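Side-chain contact in OBody AM1L10 (Pyrobaculum aerophilum, PDB 4GN3), which is an engineered OB-fold domain that probably serves as a selected binding protein, held here in complex with another protein chain: residues Ser55-Glu59 / Tyr60-Pro64. Sequence-based numbering, arbitrary orientation.
Sequences SVYLE and YGKTP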
loop_
_atom_site.group_PDB
_atom_site.type_symbol
_atom_site.label_atom_id
_atom_site.label_comp_id
_atom_site.label_asym_id
_atom_site.label_seq_id
_atom_site.Cartn_x
_atom_site.Cartn_y
_atom_site.Cartn_z
ATOM N N SER B 55 -11.904 -0.167 0.963
ATOM C CA SER B 55 -10.596 0.469 1.006
ATOM C C SER B 55 -10.643 1.891 0.482
ATOM O O SER B 55 -11.082 2.140 -0.642
ATOM C CB SER B 55 -9.584 -0.328 0.178
ATOM O OG SER B 55 -9.333 -1.602 0.749
ATOM N N VAL B 56 -10.169 2.811 1.313
ATOM C CA VAL B 56 -10.005 4.205 0.941
ATOM C C VAL B 56 -8.499 4.457 0.902
ATOM O O VAL B 56 -7.814 4.338 1.921
ATOM C CB VAL B 56 -10.703 5.146 1.953
ATOM C CG1 VAL B 56 -10.493 6.604 1.572
ATOM C CG2 VAL B 56 -12.191 4.830 2.042
ATOM N N TYR B 57 -7.973 4.794 -0.270
ATOM C CA TYR B 57 -6.529 4.965 -0.358
ATOM C C TYR B 57 -6.087 6.415 -0.433
ATOM O O TYR B 57 -6.742 7.268 -1.038
ATOM C CB TYR B 57 -5.921 4.134 -1.491
ATOM C CG TYR B 57 -6.042 4.747 -2.860
ATOM C CD1 TYR B 57 -5.003 5.508 -3.395
ATOM C CD2 TYR B 57 -7.187 4.559 -3.627
ATOM C CE1 TYR B 57 -5.104 6.064 -4.658
ATOM C CE2 TYR B 57 -7.296 5.108 -4.896
ATOM C CZ TYR B 57 -6.254 5.859 -5.402
ATOM O OH TYR B 57 -6.355 6.412 -6.654
ATOM N N LEU B 58 -4.953 6.672 0.198
ATOM C CA LEU B 58 -4.309 7.978 0.140
ATOM C C LEU B 58 -2.934 7.734 -0.463
ATOM O O LEU B 58 -2.231 6.801 -0.060
ATOM C CB LEU B 58 -4.199 8.615 1.531
ATOM C CG LEU B 58 -5.518 9.052 2.199
ATOM C CD1 LEU B 58 -6.327 7.859 2.691
ATOM C CD2 LEU B 58 -5.216 9.989 3.358
ATOM N N GLU B 59 -2.581 8.554 -1.446
ATOM C CA GLU B 59 -1.336 8.394 -2.189
ATOM C C GLU B 59 -0.649 9.745 -2.271
ATOM O O GLU B 59 -1.265 10.729 -2.711
ATOM C CB GLU B 59 -1.631 7.843 -3.591
ATOM C CG GLU B 59 -0.408 7.736 -4.492
ATOM C CD GLU B 59 -0.751 7.374 -5.928
ATOM O OE1 GLU B 59 -1.876 6.891 -6.184
ATOM O OE2 GLU B 59 0.117 7.569 -6.806
ATOM N N TYR B 60 0.609 9.802 -1.834
ATOM C CA TYR B 60 1.347 11.061 -1.840
ATOM C C TYR B 60 1.402 11.666 -3.238
ATOM O O TYR B 60 1.639 10.960 -4.211
ATOM C CB TYR B 60 2.773 10.926 -1.284
ATOM C CG TYR B 60 3.476 12.274 -1.257
ATOM C CD1 TYR B 60 4.332 12.662 -2.293
ATOM C CD2 TYR B 60 3.245 13.179 -0.219
ATOM C CE1 TYR B 60 4.946 13.903 -2.285
ATOM C CE2 TYR B 60 3.854 14.424 -0.200
ATOM C CZ TYR B 60 4.704 14.778 -1.233
ATOM O OH TYR B 60 5.308 16.009 -1.217
ATOM N N GLY B 61 1.186 12.978 -3.313
ATOM C CA GLY B 61 1.265 13.710 -4.574
ATOM C C GLY B 61 -0.028 13.688 -5.362
ATOM O O GLY B 61 -0.162 14.405 -6.344
ATOM N N LYS B 62 -0.982 12.864 -4.932
ATOM C CA LYS B 62 -2.272 12.768 -5.609
ATOM C C LYS B 62 -3.406 13.128 -4.666
ATOM O O LYS B 62 -4.286 13.912 -5.011
ATOM C CB LYS B 62 -2.481 11.364 -6.160
ATOM C CG LYS B 62 -1.950 11.166 -7.568
ATOM C CD LYS B 62 -2.375 9.807 -8.109
ATOM C CE LYS B 62 -3.885 9.619 -8.035
ATOM N NZ LYS B 62 -4.259 8.197 -7.797
ATOM N N THR B 63 -3.367 12.534 -3.478
ATOM C CA THR B 63 -4.290 12.842 -2.398
ATOM C C THR B 63 -3.918 14.203 -1.810
ATOM O O THR B 63 -2.737 14.454 -1.546
ATOM C CB THR B 63 -4.220 11.744 -1.314
ATOM O OG1 THR B 63 -4.692 10.509 -1.866
ATOM C CG2 THR B 63 -5.061 12.105 -0.093
ATOM N N PRO B 64 -4.913 15.096 -1.620
ATOM C CA PRO B 64 -4.649 16.394 -0.989
ATOM C C PRO B 64 -3.971 16.231 0.362
ATOM O O PRO B 64 -4.344 15.355 1.149
ATOM C CB PRO B 64 -6.046 16.992 -0.806
ATOM C CG PRO B 64 -6.871 16.354 -1.867
ATOM C CD PRO B 64 -6.314 14.973 -2.066
#
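Glu59 O accepts two backbone bonds as the chain doubles back, from Lys62 N at 3.1 Å and from Thr63 N at 2.9 Å; the first closes a type II turn with Tyr60 and Gly61 at its corners, and Gly61 carries the positive phi (86°) that this type requires. Thr63 completes the loop from its side chain: OG1 receives Glu59 N at 2.9 Å in a nearly straight bond. The other branch of Thr63, CG2, lies 3.8 Å from Leu58 CG, and both side chains also rest on Phe68 of helix 65-73. On the charged side, Glu59 has CG anti to its N (chi1 176°) and an extended chain, while Lys62 bends late, so that NZ reaches OE1 of Glu59 at 3.2 Å. In this salt bridge NZ meets OE1 from above the carboxylate, 47° out of its plane, with Lys62 CD 3.6 Å from Glu59 CD. Lys62 NZ also lies at the edge of the Tyr57 ring, in its plane, and donates to Tyr57 OH at 3.0 Å, less certainly because Tyr57 has two conformers; Glu87 also bonds that hydroxyl, and Phe102 offers Lys62 a cation-pi contact. Glu59 OE2 bonds a polar side chain of the partner protein, so an alanine here would probably leave both Lys62 and that partner without their carboxylate mate. Such a type II turn, reinforced by a threonine hydroxyl, here joins strand 54-59 to helix 65-73 in the OB-fold.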